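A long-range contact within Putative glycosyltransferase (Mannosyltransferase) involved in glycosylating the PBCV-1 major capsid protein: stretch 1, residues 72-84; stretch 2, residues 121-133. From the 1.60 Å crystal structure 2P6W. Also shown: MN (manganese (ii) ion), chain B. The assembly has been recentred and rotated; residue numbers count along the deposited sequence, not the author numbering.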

# COMPACT_ATOMS: atom_id res chain seq x y z
N SER A 72 15.99 0.00 -10.91
CA SER A 72 16.16 -1.45 -11.02
C SER A 72 15.03 -2.26 -10.37
O SER A 72 15.04 -3.49 -10.38
CB SER A 72 17.52 -1.87 -10.44
OG SER A 72 18.56 -1.29 -11.20
N THR A 73 14.05 -1.55 -9.80
CA THR A 73 12.92 -2.19 -9.11
C THR A 73 12.16 -3.16 -10.01
O THR A 73 11.88 -2.84 -11.17
CB THR A 73 11.92 -1.15 -8.59
OG1 THR A 73 12.60 -0.18 -7.79
CG2 THR A 73 10.83 -1.82 -7.74
N GLU A 74 11.86 -4.35 -9.49
CA GLU A 74 10.95 -5.28 -10.17
C GLU A 74 9.54 -5.19 -9.61
O GLU A 74 8.58 -5.17 -10.36
CB GLU A 74 11.45 -6.71 -10.03
CG GLU A 74 12.78 -6.94 -10.71
CD GLU A 74 13.30 -8.33 -10.44
OE1 GLU A 74 12.76 -9.27 -11.06
OE2 GLU A 74 14.21 -8.47 -9.59
N TRP A 75 9.44 -5.15 -8.27
CA TRP A 75 8.15 -5.00 -7.60
C TRP A 75 8.11 -3.76 -6.73
O TRP A 75 8.99 -3.56 -5.89
CB TRP A 75 7.85 -6.20 -6.69
CG TRP A 75 7.40 -7.39 -7.47
CD1 TRP A 75 8.15 -8.48 -7.82
CD2 TRP A 75 6.10 -7.62 -8.01
NE1 TRP A 75 7.40 -9.35 -8.56
CE2 TRP A 75 6.13 -8.86 -8.68
CE3 TRP A 75 4.91 -6.89 -8.00
CZ2 TRP A 75 5.01 -9.39 -9.33
CZ3 TRP A 75 3.79 -7.43 -8.66
CH2 TRP A 75 3.86 -8.66 -9.30
N PHE A 76 7.09 -2.93 -6.95
CA PHE A 76 6.82 -1.77 -6.10
C PHE A 76 5.74 -2.17 -5.12
O PHE A 76 4.77 -2.83 -5.50
CB PHE A 76 6.32 -0.59 -6.94
CG PHE A 76 7.38 -0.05 -7.86
CD1 PHE A 76 8.28 0.92 -7.43
CD2 PHE A 76 7.48 -0.54 -9.16
CE1 PHE A 76 9.26 1.40 -8.27
CE2 PHE A 76 8.48 -0.06 -10.02
CZ PHE A 76 9.37 0.91 -9.56
N LEU A 77 5.92 -1.79 -3.86
CA LEU A 77 4.93 -2.13 -2.84
C LEU A 77 4.49 -0.83 -2.18
O LEU A 77 5.27 -0.21 -1.46
CB LEU A 77 5.55 -3.10 -1.80
CG LEU A 77 4.69 -3.38 -0.57
CD1 LEU A 77 3.31 -3.91 -0.98
CD2 LEU A 77 5.38 -4.37 0.35
N TRP A 78 3.25 -0.41 -2.44
CA TRP A 78 2.68 0.76 -1.77
C TRP A 78 2.13 0.35 -0.40
O TRP A 78 1.38 -0.63 -0.33
CB TRP A 78 1.51 1.35 -2.58
CG TRP A 78 0.77 2.34 -1.75
CD1 TRP A 78 -0.37 2.13 -1.03
CD2 TRP A 78 1.17 3.69 -1.48
NE1 TRP A 78 -0.71 3.27 -0.33
CE2 TRP A 78 0.22 4.25 -0.59
CE3 TRP A 78 2.25 4.49 -1.90
CZ2 TRP A 78 0.32 5.56 -0.11
CZ3 TRP A 78 2.34 5.81 -1.43
CH2 TRP A 78 1.38 6.32 -0.54
N LEU A 79 2.49 1.08 0.65
CA LEU A 79 1.86 0.94 1.97
C LEU A 79 1.31 2.29 2.42
O LEU A 79 2.04 3.30 2.42
CB LEU A 79 2.89 0.51 3.02
CG LEU A 79 3.64 -0.79 2.77
CD1 LEU A 79 4.61 -1.04 3.92
CD2 LEU A 79 2.72 -1.99 2.55
N ASP A 80 0.03 2.32 2.82
CA ASP A 80 -0.54 3.53 3.43
C ASP A 80 0.32 3.92 4.63
O ASP A 80 0.94 3.06 5.26
CB ASP A 80 -1.95 3.27 3.98
CG ASP A 80 -3.02 3.24 2.91
OD1 ASP A 80 -2.70 3.41 1.71
OD2 ASP A 80 -4.20 3.04 3.28
N SER A 81 0.34 5.20 4.97
CA SER A 81 1.07 5.62 6.17
C SER A 81 0.43 5.12 7.47
O SER A 81 1.02 5.25 8.55
CB SER A 81 1.23 7.15 6.21
OG SER A 81 -0.05 7.77 6.11
N ASP A 82 -0.75 4.51 7.36
CA ASP A 82 -1.40 3.90 8.51
C ASP A 82 -1.17 2.36 8.54
O ASP A 82 -1.85 1.63 9.25
CB ASP A 82 -2.87 4.28 8.55
CG ASP A 82 -3.52 4.24 7.18
OD1 ASP A 82 -3.61 5.31 6.52
OD2 ASP A 82 -3.94 3.16 6.74
N VAL A 83 -0.18 1.91 7.77
CA VAL A 83 0.22 0.50 7.79
C VAL A 83 1.60 0.39 8.45
O VAL A 83 2.46 1.24 8.21
CB VAL A 83 0.27 -0.10 6.35
CG1 VAL A 83 0.89 -1.48 6.38
CG2 VAL A 83 -1.14 -0.17 5.74
N TYR A 84 1.83 -0.62 9.28
CA TYR A 84 3.18 -0.79 9.81
C TYR A 84 3.63 -2.23 9.74
O TYR A 84 2.86 -3.12 9.42
CB TYR A 84 3.29 -0.27 11.24
CG TYR A 84 2.44 -1.02 12.24
CD1 TYR A 84 2.97 -2.07 12.99
CD2 TYR A 84 1.12 -0.65 12.47
CE1 TYR A 84 2.19 -2.75 13.91
CE2 TYR A 84 0.32 -1.32 13.40
CZ TYR A 84 0.87 -2.38 14.12
OH TYR A 84 0.09 -3.04 15.05
N ASN A 121 -8.82 -3.97 -0.83
CA ASN A 121 -8.34 -2.84 -0.05
C ASN A 121 -6.91 -2.54 -0.48
O ASN A 121 -6.01 -3.36 -0.27
CB ASN A 121 -8.41 -3.19 1.44
CG ASN A 121 -7.93 -2.07 2.31
OD1 ASN A 121 -6.76 -1.66 2.25
ND2 ASN A 121 -8.80 -1.59 3.20
N THR A 122 -6.71 -1.35 -1.07
CA THR A 122 -5.42 -1.04 -1.69
C THR A 122 -4.47 -0.28 -0.76
O THR A 122 -3.50 0.33 -1.22
CB THR A 122 -5.59 -0.25 -3.01
OG1 THR A 122 -6.42 0.89 -2.79
CG2 THR A 122 -6.19 -1.16 -4.12
N GLY A 123 -4.71 -0.39 0.55
CA GLY A 123 -3.79 0.15 1.56
C GLY A 123 -2.44 -0.55 1.50
O GLY A 123 -1.42 -0.02 1.96
N VAL A 124 -2.44 -1.76 0.95
CA VAL A 124 -1.23 -2.54 0.62
C VAL A 124 -1.43 -3.04 -0.81
O VAL A 124 -2.43 -3.70 -1.08
CB VAL A 124 -1.06 -3.76 1.55
CG1 VAL A 124 0.20 -4.52 1.18
CG2 VAL A 124 -0.97 -3.30 3.02
N LYS A 125 -0.49 -2.72 -1.70
CA LYS A 125 -0.68 -2.99 -3.13
C LYS A 125 0.67 -3.21 -3.78
O LYS A 125 1.54 -2.32 -3.72
CB LYS A 125 -1.40 -1.81 -3.81
CG LYS A 125 -1.61 -1.97 -5.31
CD LYS A 125 -2.31 -0.74 -5.93
CE LYS A 125 -1.40 0.49 -5.98
NZ LYS A 125 -1.98 1.54 -6.93
N PHE A 126 0.85 -4.38 -4.38
CA PHE A 126 2.06 -4.73 -5.13
C PHE A 126 1.84 -4.42 -6.59
O PHE A 126 0.86 -4.87 -7.17
CB PHE A 126 2.35 -6.23 -5.03
CG PHE A 126 2.84 -6.70 -3.69
CD1 PHE A 126 4.19 -6.92 -3.48
CD2 PHE A 126 1.94 -6.98 -2.65
CE1 PHE A 126 4.67 -7.39 -2.24
CE2 PHE A 126 2.42 -7.45 -1.40
CZ PHE A 126 3.77 -7.66 -1.21
N VAL A 127 2.78 -3.68 -7.18
CA VAL A 127 2.70 -3.26 -8.57
C VAL A 127 4.01 -3.64 -9.28
O VAL A 127 5.08 -3.16 -8.89
CB VAL A 127 2.55 -1.72 -8.68
CG1 VAL A 127 2.31 -1.32 -10.14
CG2 VAL A 127 1.41 -1.22 -7.81
N HIS A 128 3.93 -4.47 -10.32
CA HIS A 128 5.12 -4.88 -11.06
C HIS A 128 5.63 -3.69 -11.86
O HIS A 128 4.84 -2.83 -12.28
CB HIS A 128 4.76 -6.00 -12.03
CG HIS A 128 5.95 -6.66 -12.64
ND1 HIS A 128 6.48 -6.27 -13.85
CD2 HIS A 128 6.72 -7.69 -12.21
CE1 HIS A 128 7.52 -7.03 -14.14
NE2 HIS A 128 7.69 -7.90 -13.16
N LYS A 129 6.95 -3.65 -12.10
CA LYS A 129 7.52 -2.55 -12.88
C LYS A 129 6.83 -2.35 -14.22
O LYS A 129 6.79 -1.23 -14.73
CB LYS A 129 9.03 -2.72 -13.08
CG LYS A 129 9.42 -3.96 -13.81
CD LYS A 129 10.73 -3.74 -14.59
CE LYS A 129 11.20 -5.03 -15.25
NZ LYS A 129 10.41 -5.41 -16.46
N ASP A 130 6.30 -3.43 -14.81
CA ASP A 130 5.68 -3.34 -16.13
C ASP A 130 4.29 -2.74 -16.07
O ASP A 130 3.64 -2.57 -17.11
CB ASP A 130 5.66 -4.70 -16.84
CG ASP A 130 7.05 -5.15 -17.29
OD1 ASP A 130 7.92 -4.28 -17.53
OD2 ASP A 130 7.29 -6.35 -17.44
N ALA A 131 3.83 -2.42 -14.85
CA ALA A 131 2.55 -1.72 -14.67
C ALA A 131 2.74 -0.24 -14.31
O ALA A 131 1.77 0.44 -13.96
CB ALA A 131 1.69 -2.42 -13.61
N LEU A 132 3.96 0.28 -14.44
CA LEU A 132 4.15 1.70 -14.14
C LEU A 132 3.34 2.59 -15.08
O LEU A 132 2.79 3.61 -14.65
CB LEU A 132 5.62 2.09 -14.23
CG LEU A 132 6.49 1.64 -13.06
CD1 LEU A 132 7.95 1.92 -13.41
CD2 LEU A 132 6.12 2.34 -11.74
N GLU A 133 3.22 2.19 -16.34
CA GLU A 133 2.45 3.01 -17.29
C GLU A 133 0.96 2.93 -16.98
O GLU A 133 0.21 3.88 -17.22
CB GLU A 133 2.76 2.57 -18.72
CG GLU A 133 4.16 3.00 -19.14
CD GLU A 133 4.24 4.50 -19.36
OE1 GLU A 133 3.37 5.03 -20.09
OE2 GLU A 133 5.16 5.13 -18.80
MN MN B . -5.25 2.97 5.16

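Two neighbouring antiparallel strands illustrate how a β-sheet divides its labour: the backbones supply a regular ladder of hydrogen bonds, while side chains alternate between two faces and pack there against their cross-strand partners. Here strand 75-79 runs against strand 124-128, their N-to-C directions 158° apart, and the two stretches together bury 825 Å² between them.

Just before the first strand, Thr73 makes a simple contact, its O lying 3.4 Å from Lys129 CB. The ladder begins beside it, where Lys129 N donates to Glu74 O (2.8 Å). Glu74 O also sits over one face of the His128 ring and receives a CA-H...O contact from His128 CA at 3.5 Å, so a single carbonyl serves both the backbone bond and its neighbour.

Trp75 pairs with His128 at a non-hydrogen-bonded site, and the side chains take over. The edge of the imidazole is directed toward the face of the indole six-membered ring, with planes at 86° and centroids 5.0 Å apart; His128 CB lies over that same ring, 4.0 Å from its centroid, so that its C-H groups meet the π cloud. The indole also reaches Phe126, with Trp75 CE3 4.0 Å from Phe126 CB.

At Phe76 the pairing alternates, and the pair with Val127 is doubly hydrogen-bonded: Phe76 N to Val127 O is 2.8 Å, and Val127 N to Phe76 O is 2.7 Å, both nearly linear. The side chain turns to the other face, the one shared with Val127, Trp78 and Lys125. Its ring extends beyond the strand pair to Leu132, in the helix that follows, whose CD2 lies over the ring face, 3.8 Å from Phe76 CE2. One aromatic residue thus links strand to helix.

Leu77 returns to the face of Trp75, opposite Phe126 in a non-hydrogen-bonded pair. Leu77 CD1 stands almost exactly on the normal of the Phe126 ring, 3.6 Å from its centroid, a close CH-π contact, and the same methyl touches Val124 CG1 at 3.8 Å.

Trp78 closes a second doubly bonded pair, with Trp78 N to Lys125 O at 2.9 Å and Lys125 N to Trp78 O at 3.1 Å. Its indole NE1 donates to Asp80 OD1 (2.9 Å), a bond within stretch 1 to the carboxylate whose other oxygen, Asp80 OD2, binds manganese.

Leu79 faces Val124, Leu79 CD2 to Val124 CG1 at 3.8 Å, extending the apolar patch begun by Leu77. Asp80 N then makes the last rung, to Gly123 O at 2.9 Å. The absence of a side chain at Gly123 matters here: an ideal CB would lie just 3.1 Å from Asp80 OD2, the oxygen that binds manganese at 2.1 Å.

A type I turn from Asp80 to Val83, closed by Val83 N to Asp80 O at 3.0 Å, brings in Asp82, whose OD2 also binds the metal at 2.1 Å. Val83 then points back toward stretch 2, its CG2 4.2 Å from Val124 CG2.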